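Local coordinates for protein 2-keto-3-deoxygluconate kinase (Thermotoga maritima, PDB 2AFB) that phosphorylates 2-keto-3-deoxygluconate as a sugar kinase of the pfkB (ribokinase) family, probably using ATP as the phosphate donor, at residues I21-P27 with F39-G45; L59-F63 with G84-D88; H79-F83 with D328-L332; G105-P110 with I257-V261; K310-F314 with I337-A341. One frame throughout, in Å; residues are numbered along the deposited sequence.

Contact 1: residues I21-P27 with F39-G45; sequences IMLRLSP and FDVTYGG
Leu25 crosses Phe39 at about a right angle and lays its CB over one face of the ring, 4.3 Å from the ring centroid, a CH-pi contact. Phe39 holds CG anti to its carbonyl carbon (chi1 -70°), which brings the ring next to the other strand; its edge meets Ser26 C and Pro27 N in plane, and CE1 touches Pro27 CG at 3.9 Å. Further along, Leu25 CD2 runs side by side with Val41 CG2, and Leu23 CD1 reaches Tyr43 CE2 obliquely at 3.6 Å. With an alanine at Phe39, Leu25 CB and Pro27 CG would probably lose the ring they lean on, opening a gap at this end of the hairpin.

On the face bearing Arg24, Thr42 CG2 sits 3.8 Å above the guanidinium plane, toward its rim. Arg24 NE donates to a water at 3.1 Å, which in turn donates to Asp40 O and bonds Ser26 OG. Six backbone hydrogen bonds join the antiparallel strands (156°), Arg24 N to Thr42 O being the straightest at 172°. Phe39 and Asp40 continue the ladder into a strand of the second subunit, so the hairpin is part of an intersubunit sheet. The chemistry is thus split: aliphatic and aromatic groups pack on one face, while on the other a buried guanidinium is probably balanced by its salt bridges to Asp328 and Asp286.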
# COMPACT_ATOMS: atom_id res chain seq x y z
N ILE A 21 12.53 0.46 24.70
CA ILE A 21 12.12 0.25 23.34
C ILE A 21 10.72 0.82 23.13
O ILE A 21 9.83 0.69 23.97
CB ILE A 21 12.26 -1.23 22.94
CG1 ILE A 21 12.07 -1.35 21.42
CG2 ILE A 21 11.30 -2.12 23.74
CD1 ILE A 21 12.35 -2.67 20.82
N MSE A 22 10.57 1.53 22.02
CA MSE A 22 9.35 2.24 21.74
C MSE A 22 8.77 1.76 20.44
O MSE A 22 9.50 1.34 19.54
CB MSE A 22 9.60 3.73 21.59
CG MSE A 22 10.03 4.34 22.82
SE MSE A 22 10.54 6.18 22.58
CE MSE A 22 12.35 5.98 21.58
N LEU A 23 7.45 1.90 20.35
CA LEU A 23 6.77 1.84 19.06
C LEU A 23 7.12 3.06 18.21
O LEU A 23 6.93 4.18 18.68
CB LEU A 23 5.27 1.83 19.28
CG LEU A 23 4.41 2.00 17.98
CD1 LEU A 23 4.50 0.85 17.02
CD2 LEU A 23 2.96 2.22 18.38
N ARG A 24 7.59 2.86 16.97
CA ARG A 24 7.88 3.96 16.08
C ARG A 24 6.85 4.04 14.94
O ARG A 24 6.60 3.07 14.24
CB ARG A 24 9.25 3.84 15.51
CG ARG A 24 9.75 5.16 14.95
CD ARG A 24 11.05 4.97 14.18
NE ARG A 24 10.80 4.76 12.78
CZ ARG A 24 11.71 4.70 11.82
NH1 ARG A 24 13.01 4.78 12.05
NH2 ARG A 24 11.28 4.54 10.57
N LEU A 25 6.31 5.23 14.76
CA LEU A 25 5.24 5.46 13.80
C LEU A 25 5.74 6.51 12.84
O LEU A 25 6.01 7.63 13.25
CB LEU A 25 3.99 5.90 14.50
CG LEU A 25 3.28 4.92 15.47
CD1 LEU A 25 2.11 5.64 16.04
CD2 LEU A 25 2.82 3.60 14.83
N SER A 26 5.94 6.13 11.58
CA SER A 26 6.46 7.08 10.59
C SER A 26 5.60 7.11 9.35
O SER A 26 5.21 6.04 8.89
CB SER A 26 7.92 6.80 10.21
OG SER A 26 8.07 5.42 9.89
N PRO A 27 5.25 8.33 8.83
CA PRO A 27 4.50 8.29 7.61
C PRO A 27 5.40 7.76 6.46
O PRO A 27 6.61 7.93 6.52
CB PRO A 27 4.11 9.75 7.38
CG PRO A 27 4.31 10.49 8.71
CD PRO A 27 5.44 9.73 9.32
N PHE A 39 0.71 5.06 9.02
CA PHE A 39 2.02 5.03 9.63
C PHE A 39 2.62 3.64 9.43
O PHE A 39 1.95 2.63 9.71
CB PHE A 39 1.97 5.24 11.15
CG PHE A 39 1.60 6.63 11.56
CD1 PHE A 39 2.34 7.71 11.12
CD2 PHE A 39 0.49 6.85 12.41
CE1 PHE A 39 1.99 9.02 11.48
CE2 PHE A 39 0.15 8.13 12.80
CZ PHE A 39 0.90 9.24 12.32
N ASP A 40 3.86 3.63 8.92
CA ASP A 40 4.77 2.51 8.98
C ASP A 40 5.09 2.28 10.44
O ASP A 40 5.24 3.22 11.18
CB ASP A 40 6.03 2.81 8.20
CG ASP A 40 5.75 2.96 6.71
OD1 ASP A 40 4.88 2.23 6.23
OD2 ASP A 40 6.41 3.76 6.00
N VAL A 41 5.15 1.00 10.80
CA VAL A 41 5.32 0.53 12.16
C VAL A 41 6.64 -0.20 12.27
O VAL A 41 6.99 -0.97 11.42
CB VAL A 41 4.22 -0.50 12.55
CG1 VAL A 41 4.58 -1.25 13.83
CG2 VAL A 41 2.89 0.22 12.74
N THR A 42 7.38 0.13 13.31
CA THR A 42 8.54 -0.62 13.74
C THR A 42 8.79 -0.38 15.22
O THR A 42 8.04 0.35 15.88
CB THR A 42 9.80 -0.38 12.87
OG1 THR A 42 10.75 -1.44 13.12
CG2 THR A 42 10.45 1.00 13.15
N TYR A 43 9.79 -1.03 15.78
CA TYR A 43 10.06 -0.91 17.20
C TYR A 43 11.54 -0.60 17.35
O TYR A 43 12.36 -1.25 16.73
CB TYR A 43 9.61 -2.18 17.96
CG TYR A 43 8.12 -2.40 17.86
CD1 TYR A 43 7.58 -3.10 16.80
CD2 TYR A 43 7.25 -1.89 18.82
CE1 TYR A 43 6.20 -3.23 16.67
CE2 TYR A 43 5.91 -2.04 18.72
CZ TYR A 43 5.38 -2.68 17.64
OH TYR A 43 4.01 -2.83 17.54
N GLY A 44 11.89 0.38 18.17
CA GLY A 44 13.31 0.58 18.47
C GLY A 44 13.64 1.46 19.63
O GLY A 44 12.75 1.96 20.29
N GLY A 45 14.92 1.73 19.82
CA GLY A 45 15.42 2.50 20.98
C GLY A 45 16.92 2.28 21.04
O GLY A 45 17.39 1.23 20.64
O HOH W 1 8.18 3.53 11.74
O HOH W 2 8.19 5.44 7.20

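Contact 2: residues L59-F63 with G84-D88; sequences LDAYF and GVKTD. With NI (nickel (II) ion), chain E.
Lys86 sets CG anti to its carbonyl carbon (chi1 -43°), then runs extended until chi4 (-63°) bends it, and this course carries the chain across the Tyr62 ring toward Asp60. CB lies over one ring face, 3.9 Å from the centroid, a CH-pi contact offset toward the rim, and CD follows at 3.8 Å from Tyr62 CZ. Beyond the ring, Lys86 CE is 3.6 Å from Asp60 OD1. Its NZ stays 4.2 Å from the same oxygen, too far for a salt bridge though the charges are opposite; Asp60 OD1 is hydrogen-bonded instead to His10. Asp60 OD2 binds a nickel ion at 2.1 Å, with two waters and His12 completing the observed ligands; both histidines belong to the N-terminal polyhistidine tag, so this site is not evidence of a native metal centre. Asp88 CG comes up to the ring edge, 4.0 Å from Tyr62 CE2.

The backbones form a single bridge: Lys86 N donates to Ala61 O at 2.8 Å, nearly straight (167°), and Phe63 N reaches Lys86 O in a weak bond of 3.4 Å. Val85 CG1 packs on Phe63 CB. Gly84 closes helix 71-82 with a Schellman motif. That helix links the parallel neighbours 60-67 and 90-92 as a beta-alpha-beta crossover, with strand 14-18 hydrogen-bonded alongside strand 60-67 and helices 46-56 and 71-82 packed against Ala61, Phe63 and Val85.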
# COMPACT_ATOMS: atom_id res chain seq x y z
N LEU A 59 26.20 -12.97 18.20
CA LEU A 59 26.47 -13.08 19.66
C LEU A 59 25.15 -13.32 20.41
O LEU A 59 24.10 -13.34 19.82
CB LEU A 59 27.13 -11.81 20.21
CG LEU A 59 28.40 -11.30 19.51
CD1 LEU A 59 29.06 -10.26 20.39
CD2 LEU A 59 29.36 -12.39 19.22
N ASP A 60 25.24 -13.54 21.72
CA ASP A 60 24.04 -13.78 22.54
C ASP A 60 23.68 -12.49 23.21
O ASP A 60 24.13 -12.19 24.30
CB ASP A 60 24.28 -14.86 23.57
CG ASP A 60 24.47 -16.23 22.94
OD1 ASP A 60 24.04 -16.46 21.78
OD2 ASP A 60 25.06 -17.06 23.63
N ALA A 61 22.86 -11.73 22.53
CA ALA A 61 22.47 -10.41 22.95
C ALA A 61 21.16 -10.49 23.71
O ALA A 61 20.19 -11.04 23.20
CB ALA A 61 22.34 -9.52 21.76
N TYR A 62 21.15 -9.98 24.93
CA TYR A 62 19.89 -9.88 25.69
C TYR A 62 19.58 -8.42 25.87
O TYR A 62 20.47 -7.63 26.19
CB TYR A 62 20.01 -10.50 27.07
CG TYR A 62 20.32 -11.96 27.08
CD1 TYR A 62 21.58 -12.43 26.76
CD2 TYR A 62 19.35 -12.89 27.46
CE1 TYR A 62 21.86 -13.81 26.78
CE2 TYR A 62 19.63 -14.26 27.50
CZ TYR A 62 20.89 -14.70 27.16
OH TYR A 62 21.18 -16.05 27.19
N PHE A 63 18.32 -8.06 25.67
CA PHE A 63 17.89 -6.71 25.94
C PHE A 63 17.03 -6.73 27.19
O PHE A 63 16.08 -7.51 27.30
CB PHE A 63 17.08 -6.16 24.77
CG PHE A 63 16.56 -4.78 24.98
CD1 PHE A 63 17.43 -3.75 25.22
CD2 PHE A 63 15.19 -4.49 24.87
CE1 PHE A 63 16.98 -2.46 25.40
CE2 PHE A 63 14.74 -3.22 25.03
CZ PHE A 63 15.64 -2.18 25.28
N GLY A 84 16.96 -11.83 16.49
CA GLY A 84 17.88 -12.72 17.21
C GLY A 84 18.15 -12.30 18.64
O GLY A 84 18.93 -12.97 19.32
N VAL A 85 17.52 -11.20 19.10
CA VAL A 85 17.76 -10.72 20.44
C VAL A 85 16.99 -11.61 21.39
O VAL A 85 15.86 -11.97 21.11
CB VAL A 85 17.33 -9.25 20.62
CG1 VAL A 85 17.47 -8.80 22.07
CG2 VAL A 85 18.12 -8.39 19.74
N LYS A 86 17.61 -12.01 22.49
CA LYS A 86 16.96 -12.84 23.52
C LYS A 86 16.17 -11.96 24.51
O LYS A 86 16.65 -10.93 24.94
CB LYS A 86 17.99 -13.73 24.23
CG LYS A 86 18.98 -14.36 23.25
CD LYS A 86 19.58 -15.64 23.76
CE LYS A 86 20.54 -16.27 22.75
NZ LYS A 86 19.86 -16.64 21.50
N THR A 87 14.95 -12.37 24.83
CA THR A 87 13.99 -11.50 25.53
C THR A 87 13.72 -12.01 26.94
O THR A 87 12.77 -11.58 27.60
CB THR A 87 12.67 -11.39 24.76
OG1 THR A 87 12.25 -12.67 24.33
CG2 THR A 87 12.83 -10.49 23.51
N ASP A 88 14.59 -12.89 27.40
CA ASP A 88 14.43 -13.57 28.68
C ASP A 88 14.29 -12.62 29.82
O ASP A 88 13.62 -12.93 30.76
CB ASP A 88 15.65 -14.46 29.00
CG ASP A 88 15.91 -15.52 27.93
OD1 ASP A 88 15.72 -15.24 26.71
OD2 ASP A 88 16.31 -16.62 28.31
NI NI E . 24.44 -19.08 23.41
O HOH W 3 21.35 -12.99 20.49
O HOH W 4 16.39 -10.12 27.65
O HOH W 5 25.00 -20.01 25.69
O HOH W 6 22.18 -19.41 22.56

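Contact 3: residues H79-F83 with D328-L332; sequences HLRKF and DFVVL. With NI (nickel (II) ion), chain C.
Phe83, just past the last turn of helix 71-82, faces the irregular loop 328-332 with backbones well apart, the nearest CA atoms, of Phe83 and Val331, being 8.2 Å from each other. No direct hydrogen bond crosses, so side chains carry the contact, and Phe329 is at its middle. Its edge points at the face of Phe83 in a T-shaped pair, planes at 85° and centroids 5.0 Å apart, with Phe329 CD2 over the centre of the Phe83 ring. Phe329 CB adds an off-centre CH-pi contact to the same ring, 3.6 Å from Phe83 CE2. The His79 ring comes from the opposite direction, its plane turned only 27° from that of Phe329 but slid so that overlap is slight; His79 CD2 and Phe329 CE2 are 3.3 Å apart. Leu80 CD2 crosses to Phe329 CZ at 3.8 Å. At the edge of Phe83, in plane, Val330 O lies 3.3 Å from CE2, and Val331 CG2 touches that same carbon.

His79 holds CG anti to its backbone N (chi1 180°), which carries the imidazole out from the helix to Phe329. Its ND1 binds a nickel ion at 2.1 Å, while NE2 donates to a water that also accepts from Asp328 N. A serine in place of Phe83 would probably leave the Phe329 edge without its face and open a gap between helix end and loop. Phe34 of the third subunit meets Phe83 edge-to-face, extending the cluster across an interface. Chemically, the core is aromatic and buried, and its cross-contact polar link runs through one water held by two N-H donors.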
# COMPACT_ATOMS: atom_id res chain seq x y z
N HIS A 79 9.54 -8.48 17.69
CA HIS A 79 10.46 -7.79 16.78
C HIS A 79 11.90 -7.99 17.19
O HIS A 79 12.78 -8.27 16.34
CB HIS A 79 10.09 -6.31 16.72
CG HIS A 79 10.95 -5.47 15.83
ND1 HIS A 79 10.88 -5.51 14.46
CD2 HIS A 79 11.83 -4.49 16.13
CE1 HIS A 79 11.71 -4.63 13.94
NE2 HIS A 79 12.29 -3.99 14.93
N LEU A 80 12.15 -7.88 18.50
CA LEU A 80 13.47 -8.16 19.04
C LEU A 80 13.89 -9.61 18.75
O LEU A 80 15.01 -9.89 18.32
CB LEU A 80 13.48 -7.90 20.55
CG LEU A 80 13.56 -6.43 20.91
CD1 LEU A 80 12.99 -6.23 22.21
CD2 LEU A 80 15.01 -5.93 20.81
N ARG A 81 12.99 -10.55 19.02
CA ARG A 81 13.33 -11.96 18.76
C ARG A 81 13.59 -12.26 17.27
O ARG A 81 14.46 -13.06 16.94
CB ARG A 81 12.25 -12.91 19.30
CG ARG A 81 12.29 -13.12 20.80
CD ARG A 81 11.34 -14.22 21.19
NE ARG A 81 9.96 -13.89 20.78
CZ ARG A 81 9.05 -13.27 21.53
NH1 ARG A 81 9.30 -12.85 22.76
NH2 ARG A 81 7.85 -13.07 21.03
N LYS A 82 12.82 -11.66 16.39
CA LYS A 82 12.99 -11.88 14.98
C LYS A 82 14.46 -11.57 14.57
O LYS A 82 15.04 -12.27 13.76
CB LYS A 82 12.01 -10.96 14.21
CG LYS A 82 12.35 -10.88 12.76
CD LYS A 82 11.50 -9.89 12.01
CE LYS A 82 11.81 -9.98 10.50
NZ LYS A 82 10.89 -9.18 9.63
N PHE A 83 15.01 -10.50 15.12
CA PHE A 83 16.38 -10.13 14.85
C PHE A 83 17.41 -10.90 15.66
O PHE A 83 18.58 -10.64 15.55
CB PHE A 83 16.58 -8.64 15.06
CG PHE A 83 16.07 -7.80 13.95
CD1 PHE A 83 14.70 -7.64 13.75
CD2 PHE A 83 16.96 -7.12 13.08
CE1 PHE A 83 14.22 -6.87 12.72
CE2 PHE A 83 16.47 -6.33 12.05
CZ PHE A 83 15.11 -6.18 11.87
N ASP A 328 15.02 1.03 12.69
CA ASP A 328 15.96 1.40 13.75
C ASP A 328 17.11 0.35 13.86
O ASP A 328 18.19 0.65 14.35
CB ASP A 328 15.24 1.52 15.12
CG ASP A 328 14.29 2.71 15.23
OD1 ASP A 328 13.89 3.27 14.22
OD2 ASP A 328 13.90 3.09 16.37
N PHE A 329 16.84 -0.88 13.44
CA PHE A 329 17.78 -1.97 13.61
C PHE A 329 18.54 -2.17 12.28
O PHE A 329 17.98 -2.00 11.20
CB PHE A 329 16.97 -3.26 13.89
CG PHE A 329 16.36 -3.36 15.27
CD1 PHE A 329 16.40 -2.33 16.22
CD2 PHE A 329 15.65 -4.52 15.60
CE1 PHE A 329 15.81 -2.48 17.46
CE2 PHE A 329 15.07 -4.66 16.87
CZ PHE A 329 15.18 -3.66 17.80
N VAL A 330 19.80 -2.58 12.34
CA VAL A 330 20.52 -3.02 11.16
C VAL A 330 19.98 -4.38 10.72
O VAL A 330 19.51 -5.19 11.53
CB VAL A 330 22.06 -3.19 11.37
CG1 VAL A 330 22.70 -1.89 11.79
CG2 VAL A 330 22.40 -4.32 12.37
N VAL A 331 20.03 -4.60 9.41
CA VAL A 331 19.94 -5.93 8.82
C VAL A 331 21.25 -6.03 8.06
O VAL A 331 21.37 -5.43 6.99
CB VAL A 331 18.73 -6.03 7.83
CG1 VAL A 331 18.69 -7.33 7.11
CG2 VAL A 331 17.42 -5.76 8.55
N LEU A 332 22.25 -6.69 8.65
CA LEU A 332 23.59 -6.71 8.10
C LEU A 332 24.25 -8.02 8.48
O LEU A 332 23.95 -8.58 9.55
CB LEU A 332 24.41 -5.55 8.67
CG LEU A 332 24.22 -4.18 8.02
CD1 LEU A 332 25.16 -3.16 8.69
CD2 LEU A 332 24.42 -4.23 6.54
NI NI C . 9.32 -6.17 13.19
O HOH W 7 13.49 -1.30 13.92
O HOH W 8 8.59 -8.22 13.74
O HOH W 9 7.58 -4.62 13.38

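Contact 4: residues G105-P110 with I257-V261; sequences GASQRP and ISATV
Ser107 is gripped through both its backbone N and O by the loop 257-261; it is the second residue of a type II' beta turn, Ala106 to Arg109, at the tip of the hairpin between strands 99-103 and 112-116. Its O accepts from Ala259 N at 2.9 Å in a nearly straight bond (170°), the donor tilted only modestly from the carbonyl plane. Its N donates to Thr260 OG1 at 2.7 Å, bent to 151°; Thr260 puts OG1 anti to the carbonyl carbon, beside its own backbone N, and this places the hydroxyl before the turn. Between these two bonds Ala259 points its CB into the turn, touching Arg109 O at 3.5 Å, while Ser258 CB comes within 3.4 Å of Ser107 O.

A second layer fixes these groups. Ser258 OG accepts from both Thr260 N and Val261 N, each at 3.1 Å, the ST turn and ST motif that curl the loop back so that Ala259 N and Thr260 OG1 face the same residue. On the other side, Arg109 N to Ala106 O at 2.8 Å and the reciprocal bond from Ala106 N to Arg109 O close the turn. The contact therefore ties the four-stranded sheet to the loop between strands 248-255 and 261-270 of the nine-stranded sheet. Further out, the fifth subunit takes hold of the turn: its Glu281 O accepts from Gln108 NE2, its Thr324 O from Arg109 NH2, and its His283 N bonds Ser107 OG. That hydroxyl also donates to Gln108 OE1 at 2.7 Å, from 53° out of the amide plane.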
# COMPACT_ATOMS: atom_id res chain seq x y z
N GLY A 105 12.84 13.44 7.05
CA GLY A 105 13.01 14.68 6.31
C GLY A 105 13.69 14.46 4.94
O GLY A 105 14.06 13.36 4.55
N ALA A 106 13.90 15.55 4.26
CA ALA A 106 14.52 15.52 2.98
C ALA A 106 15.08 16.87 2.75
O ALA A 106 14.43 17.90 3.04
CB ALA A 106 13.50 15.16 1.89
N SER A 107 16.30 16.86 2.20
CA SER A 107 16.96 18.03 1.76
C SER A 107 16.91 19.07 2.93
O SER A 107 17.30 18.74 4.04
CB SER A 107 16.36 18.51 0.43
OG SER A 107 17.18 19.55 -0.14
N GLN A 108 16.42 20.29 2.71
CA GLN A 108 16.44 21.32 3.78
C GLN A 108 15.42 21.12 4.89
O GLN A 108 15.43 21.88 5.87
CB GLN A 108 16.27 22.71 3.18
CG GLN A 108 17.51 23.21 2.45
CD GLN A 108 17.74 22.60 1.08
OE1 GLN A 108 16.80 22.15 0.42
NE2 GLN A 108 18.98 22.63 0.62
N ARG A 109 14.50 20.15 4.72
CA ARG A 109 13.52 19.84 5.76
C ARG A 109 14.03 18.75 6.70
O ARG A 109 14.11 17.60 6.31
CB ARG A 109 12.15 19.46 5.18
CG ARG A 109 11.08 19.28 6.31
CD ARG A 109 9.65 19.25 5.81
NE ARG A 109 9.40 18.15 4.86
CZ ARG A 109 9.15 16.88 5.17
NH1 ARG A 109 9.09 16.48 6.42
NH2 ARG A 109 8.90 16.02 4.20
N PRO A 110 14.39 19.11 7.94
CA PRO A 110 14.88 18.03 8.80
C PRO A 110 13.84 17.00 9.22
O PRO A 110 12.64 17.23 9.14
CB PRO A 110 15.43 18.77 10.04
CG PRO A 110 14.83 20.08 10.02
CD PRO A 110 14.43 20.42 8.61
N ILE A 257 25.15 18.02 5.97
CA ILE A 257 24.91 18.86 4.78
C ILE A 257 23.41 19.17 4.52
O ILE A 257 23.04 20.33 4.24
CB ILE A 257 25.53 18.22 3.47
CG1 ILE A 257 27.00 17.80 3.65
CG2 ILE A 257 25.38 19.19 2.28
CD1 ILE A 257 27.89 18.81 4.41
N SER A 258 22.56 18.13 4.58
CA SER A 258 21.11 18.26 4.59
C SER A 258 20.53 17.00 5.23
O SER A 258 21.26 16.15 5.75
CB SER A 258 20.59 18.41 3.16
OG SER A 258 20.83 17.23 2.41
N ALA A 259 19.21 16.85 5.17
CA ALA A 259 18.61 15.62 5.65
C ALA A 259 18.81 14.50 4.66
O ALA A 259 18.53 13.37 4.97
CB ALA A 259 17.08 15.84 5.91
N THR A 260 19.25 14.82 3.46
CA THR A 260 19.40 13.85 2.37
C THR A 260 20.87 13.35 2.22
O THR A 260 21.09 12.19 1.93
CB THR A 260 18.89 14.47 1.00
OG1 THR A 260 17.47 14.67 1.05
CG2 THR A 260 19.23 13.53 -0.23
N VAL A 261 21.83 14.25 2.38
CA VAL A 261 23.28 13.93 2.33
C VAL A 261 23.99 14.36 3.60
O VAL A 261 23.89 15.51 4.03
CB VAL A 261 23.95 14.61 1.10
CG1 VAL A 261 25.47 14.33 1.03
CG2 VAL A 261 23.26 14.18 -0.17
O HOH W 10 16.19 11.32 5.54

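Contact 5: residues K310-F314 with I337-A341; sequences KKAEF and IEKLA. With CA (calcium ion), chain G.
Ile337 packs on Phe314 where two helices, 308-322 and 334-341, cross steeply at 105° with their short axes 9.8 Å apart. Followed outward, Ile337 begins with CB turned toward the other helix, 4.0 Å from Phe314 CE1. The branch CG2, anti to the backbone N, stands over the centre of the phenyl face, 3.6 Å from the centroid and just 14° off the normal, a well-centred CH-pi contact; it also lies 3.4 Å from Phe314 O. CG1 turns elsewhere, to Leu332, and the terminal CD1 comes back to the ring at Phe314 CZ, 3.9 Å away. One residue on, Glu338 CG stands at the edge of that ring, which also meets Phe306 edge-to-face.

At the closest backbone approach, Glu313 with Ala341, the small Ala341 CB sits against Glu313 O; no hydrogen bond links the segments. Lys310 NZ comes near Glu338 OE2 at 3.8 Å. The glutamate chain, extended beyond CG (chi2 177°), carries its carboxylate out to a calcium ion, which also takes His8 of the N-terminal tag and a water; Glu338 binds it through both oxygens, OE1 at 2.6 Å and OE2 at 2.5 Å.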
# COMPACT_ATOMS: atom_id res chain seq x y z
N LYS A 310 41.18 -1.43 12.62
CA LYS A 310 40.09 -2.23 12.09
C LYS A 310 38.82 -1.99 12.84
O LYS A 310 37.73 -2.00 12.26
CB LYS A 310 40.43 -3.73 12.03
CG LYS A 310 39.21 -4.59 11.72
CD LYS A 310 39.52 -6.05 11.59
CE LYS A 310 38.65 -6.73 10.50
NZ LYS A 310 37.40 -7.24 10.98
N LYS A 311 38.91 -1.74 14.14
CA LYS A 311 37.72 -1.36 14.89
C LYS A 311 37.05 -0.11 14.32
O LYS A 311 35.83 -0.01 14.31
CB LYS A 311 38.03 -1.03 16.35
CG LYS A 311 38.15 -2.19 17.24
CD LYS A 311 38.34 -1.76 18.69
CE LYS A 311 39.09 -2.84 19.46
NZ LYS A 311 38.79 -2.75 20.89
N ALA A 312 37.86 0.86 13.92
CA ALA A 312 37.34 2.10 13.39
C ALA A 312 36.73 1.87 12.02
O ALA A 312 35.64 2.35 11.77
CB ALA A 312 38.41 3.19 13.31
N GLU A 313 37.42 1.14 11.15
CA GLU A 313 36.92 0.97 9.79
C GLU A 313 35.65 0.14 9.78
O GLU A 313 34.68 0.51 9.10
CB GLU A 313 37.95 0.30 8.86
CG GLU A 313 39.23 1.07 8.63
CD GLU A 313 39.07 2.48 8.02
OE1 GLU A 313 37.96 2.88 7.52
OE2 GLU A 313 40.10 3.19 8.02
N PHE A 314 35.65 -0.95 10.54
CA PHE A 314 34.50 -1.84 10.63
C PHE A 314 33.29 -1.08 11.19
O PHE A 314 32.18 -1.15 10.65
CB PHE A 314 34.82 -3.02 11.54
CG PHE A 314 33.74 -4.07 11.58
CD1 PHE A 314 33.77 -5.15 10.68
CD2 PHE A 314 32.75 -4.02 12.55
CE1 PHE A 314 32.79 -6.11 10.74
CE2 PHE A 314 31.77 -4.98 12.59
CZ PHE A 314 31.80 -6.03 11.70
N ILE A 337 29.55 -5.70 5.81
CA ILE A 337 30.31 -4.65 6.46
C ILE A 337 31.79 -4.70 6.07
O ILE A 337 32.39 -3.68 5.71
CB ILE A 337 30.17 -4.77 8.01
CG1 ILE A 337 28.71 -4.74 8.41
CG2 ILE A 337 31.03 -3.70 8.74
CD1 ILE A 337 28.48 -5.03 9.84
N GLU A 338 32.42 -5.87 6.16
CA GLU A 338 33.82 -5.99 5.78
C GLU A 338 34.06 -5.58 4.34
O GLU A 338 35.08 -4.98 4.05
CB GLU A 338 34.32 -7.42 5.94
CG GLU A 338 34.56 -7.81 7.38
CD GLU A 338 34.99 -9.27 7.55
OE1 GLU A 338 34.84 -10.09 6.58
OE2 GLU A 338 35.49 -9.59 8.67
N LYS A 339 33.13 -5.93 3.46
CA LYS A 339 33.22 -5.61 2.03
C LYS A 339 33.31 -4.09 1.81
O LYS A 339 34.08 -3.59 0.98
CB LYS A 339 32.00 -6.19 1.30
CG LYS A 339 32.00 -6.00 -0.23
CD LYS A 339 33.18 -6.68 -0.91
CE LYS A 339 33.30 -6.30 -2.38
NZ LYS A 339 32.06 -6.69 -3.12
N LEU A 340 32.53 -3.34 2.58
CA LEU A 340 32.56 -1.88 2.49
C LEU A 340 33.87 -1.36 3.08
O LEU A 340 34.61 -0.65 2.42
CB LEU A 340 31.36 -1.27 3.22
CG LEU A 340 31.33 0.25 3.18
CD1 LEU A 340 31.39 0.78 1.77
CD2 LEU A 340 30.12 0.72 3.90
N ALA A 341 34.16 -1.73 4.32
CA ALA A 341 35.39 -1.34 5.00
C ALA A 341 36.61 -1.63 4.13
O ALA A 341 37.51 -0.82 4.08
CB ALA A 341 35.50 -2.03 6.39
CA CA G . 35.53 -12.06 8.08
O HOH W 11 37.07 -14.06 6.70

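From the N terminus, contact 1 closes first, pairing strands 22-26 and 38-44 into a hairpin. Contact 2 follows in series, closing the loop that contains helix 71-82 between strand 60-67 and the segment leading to strand 90-92. Contact 3 starts inside that loop and ends far along the chain, so it crosses contact 2 and brings the C-terminal loop 328-332 back to the N-terminal half. Contact 4 is nested within contact 3 and joins the two sheets, lying on the opposite side of the chain's centre from contact 2. Contact 5 crosses contact 3 and pairs the last two helices. Contacts 1, 2 and 3 touch one another, and contact 3 meets contact 5 through Leu332 and Ile337.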